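Local coordinates for protein Pab-dependent poly(a)-specific ribonuclease subunit PAN2 (Neurospora crassa, PDB 4CZW) that shortens mRNA poly(A) tails as the catalytic subunit of the PAN2-PAN3 deadenylation complex, here as its pseudo-protease and exonuclease domains, at residues 200-212 against 268-282. Sequence-based numbering, arbitrary orientation.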
loop_
_atom_site.group_PDB
_atom_site.type_symbol
_atom_site.label_atom_id
_atom_site.label_comp_id
_atom_site.label_asym_id
_atom_site.label_seq_id
_atom_site.Cartn_x
_atom_site.Cartn_y
_atom_site.Cartn_z
ATOM N N THR A 200 6.379 26.637 18.321
ATOM C CA THR A 200 5.516 25.599 17.765
ATOM C C THR A 200 6.272 24.301 17.500
ATOM O O THR A 200 7.459 24.317 17.175
ATOM C CB THR A 200 4.852 26.067 16.458
ATOM O OG1 THR A 200 5.863 26.434 15.510
ATOM C CG2 THR A 200 3.950 27.263 16.719
ATOM N N ALA A 201 5.573 23.180 17.642
ATOM C CA ALA A 201 6.175 21.866 17.446
ATOM C C ALA A 201 5.270 20.949 16.627
ATOM O O ALA A 201 4.095 20.769 16.949
ATOM C CB ALA A 201 6.496 21.227 18.788
ATOM N N THR A 202 5.827 20.373 15.567
ATOM C CA THR A 202 5.089 19.448 14.715
ATOM C C THR A 202 5.670 18.044 14.824
ATOM O O THR A 202 6.866 17.842 14.619
ATOM C CB THR A 202 5.109 19.897 13.241
ATOM O OG1 THR A 202 4.552 21.213 13.131
ATOM C CG2 THR A 202 4.304 18.937 12.379
ATOM N N THR A 203 4.820 17.075 15.146
ATOM C CA THR A 203 5.271 15.700 15.323
ATOM C C THR A 203 4.300 14.690 14.719
ATOM O O THR A 203 3.162 14.563 15.169
ATOM C CB THR A 203 5.468 15.365 16.814
ATOM O OG1 THR A 203 6.431 16.259 17.384
ATOM C CG2 THR A 203 5.948 13.932 16.979
ATOM N N PHE A 204 4.756 13.975 13.695
ATOM C CA PHE A 204 3.970 12.901 13.098
ATOM C C PHE A 204 4.375 11.553 13.684
ATOM O O PHE A 204 3.525 10.725 14.013
ATOM C CB PHE A 204 4.135 12.880 11.577
ATOM C CG PHE A 204 3.527 14.063 10.880
ATOM C CD1 PHE A 204 2.151 14.182 10.765
ATOM C CD2 PHE A 204 4.328 15.048 10.328
ATOM C CE1 PHE A 204 1.587 15.266 10.119
ATOM C CE2 PHE A 204 3.769 16.135 9.681
ATOM C CZ PHE A 204 2.396 16.243 9.577
ATOM N N VAL A 205 5.681 11.343 13.809
ATOM C CA VAL A 205 6.218 10.099 14.348
ATOM C C VAL A 205 7.146 10.378 15.527
ATOM O O VAL A 205 8.062 11.192 15.426
ATOM C CB VAL A 205 6.984 9.303 13.274
ATOM C CG1 VAL A 205 7.545 8.018 13.862
ATOM C CG2 VAL A 205 6.080 9.001 12.088
ATOM N N ASN A 206 6.903 9.701 16.645
ATOM C CA ASN A 206 7.714 9.894 17.842
ATOM C C ASN A 206 8.876 8.911 17.933
ATOM O O ASN A 206 8.858 7.848 17.311
ATOM C CB ASN A 206 6.843 9.783 19.092
ATOM C CG ASN A 206 5.922 10.973 19.266
ATOM O OD1 ASN A 206 4.758 10.937 18.868
ATOM N ND2 ASN A 206 6.444 12.039 19.860
ATOM N N LYS A 207 9.888 9.278 18.713
ATOM C CA LYS A 207 11.066 8.439 18.898
ATOM C C LYS A 207 11.221 8.034 20.360
ATOM O O LYS A 207 11.061 8.859 21.258
ATOM C CB LYS A 207 12.325 9.166 18.425
ATOM C CG LYS A 207 12.275 9.642 16.983
ATOM C CD LYS A 207 13.552 10.377 16.607
ATOM C CE LYS A 207 13.502 10.889 15.177
ATOM N NZ LYS A 207 14.748 11.614 14.806
ATOM N N LEU A 208 11.533 6.764 20.593
ATOM C CA LEU A 208 11.736 6.268 21.949
ATOM C C LEU A 208 13.016 6.841 22.549
ATOM O O LEU A 208 13.943 7.204 21.826
ATOM C CB LEU A 208 11.784 4.738 21.964
ATOM C CG LEU A 208 10.506 4.009 21.543
ATOM C CD1 LEU A 208 10.643 2.511 21.766
ATOM C CD2 LEU A 208 9.298 4.559 22.286
ATOM N N CYS A 209 13.059 6.922 23.875
ATOM C CA CYS A 209 14.217 7.469 24.574
ATOM C C CYS A 209 14.609 6.586 25.756
ATOM O O CYS A 209 13.760 6.193 26.556
ATOM C CB CYS A 209 13.931 8.895 25.046
ATOM S SG CYS A 209 15.336 9.720 25.827
ATOM N N TYR A 210 15.899 6.284 25.863
ATOM C CA TYR A 210 16.393 5.383 26.900
ATOM C C TYR A 210 17.286 6.105 27.905
ATOM O O TYR A 210 18.015 7.028 27.543
ATOM C CB TYR A 210 17.153 4.215 26.265
ATOM C CG TYR A 210 16.372 3.493 25.191
ATOM C CD1 TYR A 210 15.456 2.501 25.520
ATOM C CD2 TYR A 210 16.548 3.804 23.850
ATOM C CE1 TYR A 210 14.739 1.839 24.540
ATOM C CE2 TYR A 210 15.836 3.148 22.865
ATOM C CZ TYR A 210 14.933 2.167 23.216
ATOM O OH TYR A 210 14.222 1.511 22.236
ATOM N N PRO A 211 17.229 5.684 29.179
ATOM C CA PRO A 211 18.049 6.277 30.242
ATOM C C PRO A 211 19.508 5.831 30.183
ATOM O O PRO A 211 19.910 5.174 29.220
ATOM C CB PRO A 211 17.379 5.768 31.519
ATOM C CG PRO A 211 16.787 4.463 31.120
ATOM C CD PRO A 211 16.323 4.644 29.701
ATOM N N ALA A 212 20.278 6.190 31.210
ATOM C CA ALA A 212 21.691 5.832 31.312
ATOM C C ALA A 212 22.483 6.264 30.081
ATOM O O ALA A 212 23.569 5.746 29.815
ATOM C CB ALA A 212 21.843 4.330 31.540
ATOM N N ALA A 268 2.615 5.965 15.878
ATOM C CA ALA A 268 3.798 5.366 15.269
ATOM C C ALA A 268 5.039 5.692 16.095
ATOM O O ALA A 268 5.255 6.843 16.475
ATOM C CB ALA A 268 3.966 5.851 13.839
ATOM N N LEU A 269 5.853 4.677 16.369
ATOM C CA LEU A 269 7.006 4.847 17.248
ATOM C C LEU A 269 8.295 4.285 16.653
ATOM O O LEU A 269 8.337 3.140 16.205
ATOM C CB LEU A 269 6.737 4.181 18.599
ATOM C CG LEU A 269 5.526 4.679 19.389
ATOM C CD1 LEU A 269 5.319 3.837 20.638
ATOM C CD2 LEU A 269 5.688 6.149 19.747
ATOM N N CYS A 270 9.346 5.100 16.659
ATOM C CA CYS A 270 10.674 4.646 16.259
ATOM C C CYS A 270 11.477 4.243 17.491
ATOM O O CYS A 270 11.605 5.018 18.438
ATOM C CB CYS A 270 11.409 5.733 15.474
ATOM S SG CYS A 270 10.736 6.045 13.827
ATOM N N THR A 271 12.014 3.028 17.472
ATOM C CA THR A 271 12.696 2.471 18.636
ATOM C C THR A 271 14.031 3.152 18.925
ATOM O O THR A 271 14.426 3.279 20.084
ATOM C CB THR A 271 12.940 0.960 18.465
ATOM O OG1 THR A 271 13.678 0.727 17.260
ATOM C CG2 THR A 271 11.617 0.213 18.397
ATOM N N GLU A 272 14.716 3.579 17.866
ATOM C CA GLU A 272 16.009 4.256 17.979
ATOM C C GLU A 272 17.033 3.428 18.755
ATOM O O GLU A 272 17.748 3.952 19.608
ATOM C CB GLU A 272 15.841 5.628 18.639
ATOM C CG GLU A 272 14.890 6.558 17.903
ATOM C CD GLU A 272 15.337 6.845 16.483
ATOM O OE1 GLU A 272 16.130 7.789 16.288
ATOM O OE2 GLU A 272 14.893 6.127 15.562
ATOM N N ILE A 273 17.096 2.137 18.452
ATOM C CA ILE A 273 18.065 1.245 19.081
ATOM C C ILE A 273 19.457 1.465 18.497
ATOM O O ILE A 273 19.680 1.238 17.308
ATOM C CB ILE A 273 17.667 -0.231 18.905
ATOM C CG1 ILE A 273 16.288 -0.487 19.516
ATOM C CG2 ILE A 273 18.712 -1.141 19.528
ATOM C CD1 ILE A 273 15.767 -1.888 19.281
ATOM N N THR A 274 20.391 1.905 19.334
ATOM C CA THR A 274 21.729 2.251 18.863
ATOM C C THR A 274 22.837 1.488 19.585
ATOM O O THR A 274 23.839 1.116 18.976
ATOM C CB THR A 274 22.000 3.762 19.013
ATOM O OG1 THR A 274 21.785 4.154 20.375
ATOM C CG2 THR A 274 21.076 4.562 18.111
ATOM N N THR A 275 22.659 1.257 20.882
ATOM C CA THR A 275 23.700 0.628 21.687
ATOM C C THR A 275 23.384 -0.826 22.013
ATOM O O THR A 275 22.268 -1.295 21.797
ATOM C CB THR A 275 23.924 1.389 23.007
ATOM O OG1 THR A 275 22.766 1.255 23.841
ATOM C CG2 THR A 275 24.183 2.863 22.734
ATOM N N ALA A 276 24.379 -1.533 22.537
ATOM C CA ALA A 276 24.205 -2.924 22.941
ATOM C C ALA A 276 23.279 -3.033 24.147
ATOM O O ALA A 276 22.559 -4.019 24.302
ATOM C CB ALA A 276 25.552 -3.559 23.246
ATOM N N GLU A 277 23.300 -2.008 24.994
ATOM C CA GLU A 277 22.450 -1.964 26.182
ATOM C C GLU A 277 20.985 -1.833 25.793
ATOM O O GLU A 277 20.098 -2.299 26.509
ATOM C CB GLU A 277 22.854 -0.806 27.095
ATOM C CG GLU A 277 24.299 -0.874 27.571
ATOM C CD GLU A 277 24.586 -2.133 28.365
ATOM O OE1 GLU A 277 23.701 -2.566 29.132
ATOM O OE2 GLU A 277 25.696 -2.687 28.229
ATOM N N HIS A 278 20.736 -1.194 24.655
ATOM C CA HIS A 278 19.382 -1.060 24.134
ATOM C C HIS A 278 18.849 -2.416 23.687
ATOM O O HIS A 278 17.676 -2.728 23.887
ATOM C CB HIS A 278 19.348 -0.071 22.968
ATOM C CG HIS A 278 19.661 1.341 23.358
ATOM N ND1 HIS A 278 20.047 2.299 22.446
ATOM C CD2 HIS A 278 19.639 1.957 24.564
ATOM C CE1 HIS A 278 20.253 3.444 23.073
ATOM N NE2 HIS A 278 20.012 3.264 24.359
ATOM N N ARG A 279 19.720 -3.228 23.096
ATOM C CA ARG A 279 19.317 -4.540 22.599
ATOM C C ARG A 279 19.101 -5.524 23.743
ATOM O O ARG A 279 18.226 -6.388 23.667
ATOM C CB ARG A 279 20.355 -5.079 21.612
ATOM C CG ARG A 279 20.441 -4.271 20.328
ATOM C CD ARG A 279 21.549 -4.769 19.415
ATOM N NE ARG A 279 21.680 -3.927 18.232
ATOM C CZ ARG A 279 22.495 -2.879 18.144
ATOM N NH1 ARG A 279 23.265 -2.542 19.171
ATOM N NH2 ARG A 279 22.542 -2.169 17.025
ATOM N N LYS A 280 19.897 -5.389 24.802
ATOM C CA LYS A 280 19.718 -6.207 25.995
ATOM C C LYS A 280 18.374 -5.905 26.646
ATOM O O LYS A 280 17.696 -6.804 27.145
ATOM C CB LYS A 280 20.852 -5.970 26.994
ATOM C CG LYS A 280 22.227 -6.382 26.496
ATOM C CD LYS A 280 23.265 -6.251 27.598
ATOM C CE LYS A 280 24.648 -6.652 27.113
ATOM N NZ LYS A 280 25.657 -6.568 28.206
ATOM N N LEU A 281 17.995 -4.631 26.632
ATOM C CA LEU A 281 16.729 -4.195 27.207
ATOM C C LEU A 281 15.541 -4.756 26.431
ATOM O O LEU A 281 14.589 -5.270 27.018
ATOM C CB LEU A 281 16.659 -2.667 27.242
ATOM C CG LEU A 281 15.426 -2.051 27.908
ATOM C CD1 LEU A 281 15.406 -2.370 29.394
ATOM C CD2 LEU A 281 15.378 -0.548 27.676
ATOM N N TRP A 282 15.605 -4.654 25.107
ATOM C CA TRP A 282 14.520 -5.116 24.246
ATOM C C TRP A 282 14.410 -6.636 24.203
ATOM O O TRP A 282 13.357 -7.179 23.868
ATOM C CB TRP A 282 14.703 -4.577 22.827
ATOM C CG TRP A 282 14.025 -3.266 22.589
ATOM C CD1 TRP A 282 14.604 -2.031 22.583
ATOM C CD2 TRP A 282 12.634 -3.061 22.322
ATOM N NE1 TRP A 282 13.658 -1.067 22.326
ATOM C CE2 TRP A 282 12.440 -1.674 22.163
ATOM C CE3 TRP A 282 11.533 -3.914 22.204
ATOM C CZ2 TRP A 282 11.191 -1.122 21.889
ATOM C CZ3 TRP A 282 10.295 -3.364 21.931
ATOM C CH2 TRP A 282 10.133 -1.983 21.778
HETATM O O HOH W 1 2.325 8.750 15.711
#
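Two bonds hold the hydroxyl of Tyr210. It accepts from the indole of Trp282, NE1 to OH 2.6 Å, in the indole plane and almost straight at 176°. It donates to the backbone of Thr271, OH to O 2.8 Å, from a position tilted out of the carbonyl plane. Together they fix the phenol's far end. His278 lies over one face of the Tyr210 ring, shifted toward the rim, with the ring planes at 31°. On the opposite face of the imidazole sits OG1 of Thr275, the N-cap residue of helix 276-282, which accepts from His278 N. Thr274 N donates to His278 ND1 in the ring plane, which limits rotation of the imidazole. Leu281 CD2 meets Tyr210 CD1 obliquely.

Strand 206-207 pairs in parallel with strand 266-270 at the margin of the mixed sheet of the USP-like domain, which is predicted to be catalytically inactive and serves as a scaffold. Cys270 N donates to Asn206 O (2.9 Å), and Leu208 N to Cys270 O (2.8 Å). A water links Phe204 O to Ala268 N.

With CG anti to the carbonyl carbon and CD1 anti to CA (chi2 -173°), Leu208 brings CD1 to the indole edge at Trp282 CZ2, 3.7 Å away. Helix 227-235 covers Leu208 and Tyr210 through Val230. Val205 CG1 packs on Cys270 SG at 3.8 Å. The aliphatic part of Lys207 lies against Glu272 CG.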